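Local coordinates for NS3-like protein (Alongshan virus, PDB 6M40), which probably hydrolyses ATP and other ribonucleoside triphosphates to drive RNA unwinding, as the NS3-like helicase portion of a larger viral protein, at residues V174-V179 and R310-D315; D267-Y272 and G306-P311. All coordinates share one frame; numbering follows the deposited sequence.

Contact 1: V174-V179 and R310-D315; sequences VYNEGV and RPANYD
A parallel strand pair, in which Val174 and Tyr175 run beside Arg310 and Pro311, brings two strand ends together in the mixed sheet of the helicase. The ladder straddles the proline: Tyr175 N gives its hydrogen to Arg310 O at 3.3 Å, and Tyr175 O receives Ala312 N at 2.9 Å, so Pro311 itself owes this neighbour no N-H. Successive side chains alternate between the faces of the sheet. On one, Val174 CG2 lies over the guanidinium of Arg310, off its centre, 3.7 Å from NH2. On the other, Tyr175 and Pro311 stand side by side and point the same way. With CG between the backbone N and the carbonyl carbon (chi1 65°), the tyrosine ring leans over the proline, and a CH-pi contact places Pro311 CA 3.7 Å from the ring centroid, over one face; Tyr175 CZ meets Pro311 CB at 3.5 Å. The hydroxyl of Tyr175 continues past the proline to a hydrogen bond with Asp267 O. Strand 306-311 lies between strand 170-175 and strand 264-276, while beyond the turn Gly178 takes the N-cap position of helix 179-189, whose Val179 packs on Phe266.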
loop_
_atom_site.group_PDB
_atom_site.type_symbol
_atom_site.label_atom_id
_atom_site.label_comp_id
_atom_site.label_asym_id
_atom_site.label_seq_id
_atom_site.Cartn_x
_atom_site.Cartn_y
_atom_site.Cartn_z
ATOM N N VAL A 174 17.679 14.557 12.950
ATOM C CA VAL A 174 17.571 15.366 11.745
ATOM C C VAL A 174 18.959 15.563 11.160
ATOM O O VAL A 174 19.843 16.116 11.826
ATOM C CB VAL A 174 16.917 16.728 12.033
ATOM C CG1 VAL A 174 17.130 17.655 10.876
ATOM C CG2 VAL A 174 15.429 16.556 12.314
ATOM N N TYR A 175 19.145 15.128 9.919
ATOM C CA TYR A 175 20.363 15.374 9.165
ATOM C C TYR A 175 20.124 16.517 8.189
ATOM O O TYR A 175 19.073 16.590 7.548
ATOM C CB TYR A 175 20.801 14.114 8.416
ATOM C CG TYR A 175 19.840 13.662 7.338
ATOM C CD1 TYR A 175 19.924 14.175 6.052
ATOM C CD2 TYR A 175 18.857 12.718 7.603
ATOM C CE1 TYR A 175 19.060 13.773 5.069
ATOM C CE2 TYR A 175 17.984 12.304 6.616
ATOM C CZ TYR A 175 18.086 12.836 5.348
ATOM O OH TYR A 175 17.221 12.439 4.346
ATOM N N ASN A 176 21.105 17.414 8.088
ATOM C CA ASN A 176 21.013 18.569 7.209
ATOM C C ASN A 176 21.888 18.449 5.975
ATOM O O ASN A 176 21.806 19.308 5.090
ATOM C CB ASN A 176 21.418 19.841 7.971
ATOM C CG ASN A 176 20.384 20.266 8.999
ATOM O OD1 ASN A 176 19.508 21.085 8.715
ATOM N ND2 ASN A 176 20.492 19.724 10.206
ATOM N N GLU A 177 22.720 17.416 5.893
ATOM C CA GLU A 177 23.863 17.404 4.989
ATOM C C GLU A 177 23.774 16.333 3.912
ATOM O O GLU A 177 24.737 16.151 3.158
ATOM C CB GLU A 177 25.144 17.209 5.809
ATOM C CG GLU A 177 25.365 18.273 6.883
ATOM C CD GLU A 177 26.176 17.771 8.072
ATOM O OE1 GLU A 177 25.948 16.629 8.526
ATOM O OE2 GLU A 177 27.038 18.529 8.563
ATOM N N GLY A 178 22.658 15.633 3.810
ATOM C CA GLY A 178 22.534 14.524 2.891
ATOM C C GLY A 178 22.420 13.193 3.621
ATOM O O GLY A 178 22.871 13.025 4.759
ATOM N N VAL A 179 21.800 12.231 2.939
ATOM C CA VAL A 179 21.473 10.966 3.587
ATOM C C VAL A 179 22.703 10.072 3.691
ATOM O O VAL A 179 22.930 9.426 4.722
ATOM C CB VAL A 179 20.329 10.262 2.830
ATOM C CG1 VAL A 179 19.706 9.181 3.708
ATOM C CG2 VAL A 179 19.283 11.266 2.380
ATOM N N ARG A 310 15.248 11.777 9.472
ATOM C CA ARG A 310 14.607 12.509 8.390
ATOM C C ARG A 310 15.415 13.767 8.075
ATOM O O ARG A 310 16.103 14.297 8.952
ATOM C CB ARG A 310 13.177 12.916 8.764
ATOM C CG ARG A 310 13.116 14.159 9.640
ATOM C CD ARG A 310 11.699 14.502 10.061
ATOM N NE ARG A 310 11.699 15.533 11.095
ATOM C CZ ARG A 310 11.860 15.287 12.392
ATOM N NH1 ARG A 310 12.039 14.044 12.816
ATOM N NH2 ARG A 310 11.850 16.285 13.263
ATOM N N PRO A 311 15.345 14.289 6.850
ATOM C CA PRO A 311 16.092 15.517 6.550
ATOM C C PRO A 311 15.459 16.732 7.210
ATOM O O PRO A 311 14.235 16.849 7.299
ATOM C CB PRO A 311 16.038 15.613 5.023
ATOM C CG PRO A 311 14.847 14.818 4.624
ATOM C CD PRO A 311 14.680 13.734 5.655
ATOM N N ALA A 312 16.320 17.633 7.692
ATOM C CA ALA A 312 15.850 18.874 8.300
ATOM C C ALA A 312 14.815 19.550 7.416
ATOM O O ALA A 312 13.731 19.927 7.876
ATOM C CB ALA A 312 17.029 19.818 8.552
ATOM N N ASN A 313 15.139 19.701 6.133
ATOM C CA ASN A 313 14.253 20.342 5.169
ATOM C C ASN A 313 13.209 19.323 4.701
ATOM O O ASN A 313 13.175 18.889 3.549
ATOM C CB ASN A 313 15.060 20.906 4.003
ATOM C CG ASN A 313 15.878 22.131 4.385
ATOM O OD1 ASN A 313 15.906 22.541 5.543
ATOM N ND2 ASN A 313 16.552 22.717 3.404
ATOM N N TYR A 314 12.354 18.916 5.641
ATOM C CA TYR A 314 11.167 18.128 5.318
ATOM C C TYR A 314 9.985 18.575 6.163
ATOM O O TYR A 314 10.035 18.517 7.397
ATOM C CB TYR A 314 11.376 16.632 5.532
ATOM C CG TYR A 314 10.095 15.845 5.321
ATOM C CD1 TYR A 314 9.463 15.821 4.082
ATOM C CD2 TYR A 314 9.506 15.148 6.364
ATOM C CE1 TYR A 314 8.288 15.117 3.887
ATOM C CE2 TYR A 314 8.326 14.437 6.177
ATOM C CZ TYR A 314 7.723 14.427 4.940
ATOM O OH TYR A 314 6.552 13.724 4.768
ATOM N N ASP A 315 8.910 18.951 5.477
ATOM C CA ASP A 315 7.721 19.555 6.064
ATOM C C ASP A 315 6.689 18.474 6.370
ATOM O O ASP A 315 5.753 18.251 5.605
ATOM C CB ASP A 315 7.150 20.591 5.094
ATOM C CG ASP A 315 6.903 20.022 3.684
ATOM O OD1 ASP A 315 7.374 18.910 3.379
ATOM O OD2 ASP A 315 6.227 20.691 2.884
#

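Contact 2: D267-Y272 and G306-P311; sequences DTCQQY and GGYYRP
Tyr308, the first residue of strand 306-311 to meet the other segment, shows how a side-chain bond can supplement a parallel backbone pairing. Tyr308 OH donates to Asp267 OD2 at 2.5 Å. The carboxylate oxygen sits at the edge of the ring, in its plane, although the carboxylate as a whole is turned 74° from that plane. The other oxygen works inside its own segment: Asp267 OD1 accepts from Cys269 N at 2.8 Å, from above the carboxylate plane, and so forms an Asx turn. At Tyr309 the backbone takes over, as Asp267 N donates to Tyr309 O over 2.8 Å in a nearly straight bond (169°) directed close to the C=O axis, while the tyrosine ring stacks on Phe266. Arg310 adds CB, 3.9 Å from Cys269 SG. Pro311 then closes the strand against the turn: Pro311 CD lies 3.8 Å from Cys269 SG, and the ring also reaches Thr268 O through CG. Having no N-H, Pro311 cannot extend the ladder to Asp267 O, which leaves that carbonyl available to a donor from strand 170-175. Thr293 of helix 290-297, whose last turn opens the QRRGRIGR sequence that matches motif VI of NS3-type helicases, touches Asp267, Cys269 and Tyr308. The chemistry implies a division of labour within one buried aspartate: its N-H joins the strands, one carboxylate oxygen shapes the turn that follows, with Arg296 at a long, weak ion-pair distance from that same oxygen, and the other gives the polar end of a buried tyrosine a partner, just where regular strand pairing gives way.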
loop_
_atom_site.group_PDB
_atom_site.type_symbol
_atom_site.label_atom_id
_atom_site.label_comp_id
_atom_site.label_asym_id
_atom_site.label_seq_id
_atom_site.Cartn_x
_atom_site.Cartn_y
_atom_site.Cartn_z
ATOM N N ASP A 267 15.389 8.198 6.199
ATOM C CA ASP A 267 14.268 8.553 5.336
ATOM C C ASP A 267 14.678 9.689 4.410
ATOM O O ASP A 267 14.970 10.799 4.864
ATOM C CB ASP A 267 13.047 8.949 6.165
ATOM C CG ASP A 267 11.727 8.685 5.443
ATOM O OD1 ASP A 267 11.697 8.647 4.190
ATOM O OD2 ASP A 267 10.701 8.515 6.139
ATOM N N THR A 268 14.709 9.401 3.111
ATOM C CA THR A 268 14.735 10.469 2.118
ATOM C C THR A 268 13.558 11.411 2.304
ATOM O O THR A 268 13.676 12.622 2.095
ATOM C CB THR A 268 14.675 9.882 0.711
ATOM O OG1 THR A 268 15.538 8.746 0.611
ATOM C CG2 THR A 268 15.078 10.918 -0.318
ATOM N N CYS A 269 12.408 10.860 2.699
ATOM C CA CYS A 269 11.149 11.595 2.764
ATOM C C CYS A 269 10.720 12.045 1.363
ATOM O O CYS A 269 10.282 13.178 1.146
ATOM C CB CYS A 269 11.256 12.765 3.741
ATOM S SG CYS A 269 11.194 12.213 5.457
ATOM N N GLN A 270 10.815 11.112 0.411
ATOM C CA GLN A 270 10.534 11.375 -0.994
ATOM C C GLN A 270 10.077 10.084 -1.672
ATOM O O GLN A 270 10.577 9.000 -1.352
ATOM C CB GLN A 270 11.768 11.940 -1.721
ATOM C CG GLN A 270 12.276 13.274 -1.179
ATOM C CD GLN A 270 13.319 13.921 -2.080
ATOM O OE1 GLN A 270 14.073 13.237 -2.773
ATOM N NE2 GLN A 270 13.357 15.246 -2.079
ATOM N N GLN A 271 9.149 10.208 -2.625
ATOM C CA GLN A 271 8.606 9.051 -3.323
ATOM C C GLN A 271 8.475 9.332 -4.813
ATOM O O GLN A 271 8.444 10.483 -5.246
ATOM C CB GLN A 271 7.242 8.649 -2.758
ATOM C CG GLN A 271 6.741 7.292 -3.242
ATOM C CD GLN A 271 5.601 6.786 -2.390
ATOM O OE1 GLN A 271 5.401 7.249 -1.263
ATOM N NE2 GLN A 271 4.848 5.830 -2.918
ATOM N N TYR A 272 8.371 8.258 -5.594
ATOM C CA TYR A 272 8.231 8.331 -7.048
ATOM C C TYR A 272 6.778 8.004 -7.399
ATOM O O TYR A 272 6.446 6.895 -7.816
ATOM C CB TYR A 272 9.228 7.375 -7.747
ATOM C CG TYR A 272 9.199 7.428 -9.261
ATOM C CD1 TYR A 272 9.642 8.555 -9.948
ATOM C CD2 TYR A 272 8.747 6.343 -10.002
ATOM C CE1 TYR A 272 9.620 8.607 -11.322
ATOM C CE2 TYR A 272 8.724 6.384 -11.388
ATOM C CZ TYR A 272 9.163 7.517 -12.042
ATOM O OH TYR A 272 9.143 7.567 -13.420
ATOM N N GLY A 306 14.983 1.971 18.343
ATOM C CA GLY A 306 15.424 2.332 17.012
ATOM C C GLY A 306 15.451 3.829 16.848
ATOM O O GLY A 306 14.758 4.566 17.556
ATOM N N GLY A 307 16.273 4.278 15.906
ATOM C CA GLY A 307 16.410 5.687 15.594
ATOM C C GLY A 307 15.860 5.984 14.214
ATOM O O GLY A 307 15.877 5.126 13.330
ATOM N N TYR A 308 15.358 7.206 14.037
ATOM C CA TYR A 308 14.729 7.635 12.794
ATOM C C TYR A 308 15.356 8.940 12.339
ATOM O O TYR A 308 15.297 9.943 13.059
ATOM C CB TYR A 308 13.219 7.806 12.976
ATOM C CG TYR A 308 12.507 8.308 11.733
ATOM C CD1 TYR A 308 12.458 7.536 10.582
ATOM C CD2 TYR A 308 11.870 9.546 11.715
ATOM C CE1 TYR A 308 11.809 7.985 9.449
ATOM C CE2 TYR A 308 11.219 10.000 10.587
ATOM C CZ TYR A 308 11.191 9.211 9.453
ATOM O OH TYR A 308 10.548 9.649 8.316
ATOM N N TYR A 309 15.921 8.933 11.136
ATOM C CA TYR A 309 16.615 10.083 10.567
ATOM C C TYR A 309 15.840 10.583 9.351
ATOM O O TYR A 309 15.777 9.900 8.324
ATOM C CB TYR A 309 18.049 9.702 10.203
ATOM C CG TYR A 309 18.831 9.205 11.396
ATOM C CD1 TYR A 309 18.793 7.868 11.777
ATOM C CD2 TYR A 309 19.600 10.078 12.150
ATOM C CE1 TYR A 309 19.509 7.418 12.876
ATOM C CE2 TYR A 309 20.310 9.641 13.237
ATOM C CZ TYR A 309 20.266 8.312 13.602
ATOM O OH TYR A 309 20.986 7.894 14.700
ATOM N N ARG A 310 15.248 11.777 9.472
ATOM C CA ARG A 310 14.607 12.509 8.390
ATOM C C ARG A 310 15.415 13.767 8.075
ATOM O O ARG A 310 16.103 14.297 8.952
ATOM C CB ARG A 310 13.177 12.916 8.764
ATOM C CG ARG A 310 13.116 14.159 9.640
ATOM C CD ARG A 310 11.699 14.502 10.061
ATOM N NE ARG A 310 11.699 15.533 11.095
ATOM C CZ ARG A 310 11.860 15.287 12.392
ATOM N NH1 ARG A 310 12.039 14.044 12.816
ATOM N NH2 ARG A 310 11.850 16.285 13.263
ATOM N N PRO A 311 15.345 14.289 6.850
ATOM C CA PRO A 311 16.092 15.517 6.550
ATOM C C PRO A 311 15.459 16.732 7.210
ATOM O O PRO A 311 14.235 16.849 7.299
ATOM C CB PRO A 311 16.038 15.613 5.023
ATOM C CG PRO A 311 14.847 14.818 4.624
ATOM C CD PRO A 311 14.680 13.734 5.655
#

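Followed from the N terminus, the chain first lays down strand 170-175 and then, after a long excursion, strand 264-276, before strand 306-311 inserts itself between the two. Contact 1 closes the larger loop, with 130 residues between its segments; contact 2 closes a loop of 33 residues nested within it. Both end on the same strand and share Arg310 and Pro311, their centres about 8 Å apart. The two are also joined directly, through the Tyr175 hydroxyl that reaches across the intervening strand and through Tyr314, which packs on Cys269. Together they tie three neighbouring strands of the mixed sheet into one unit.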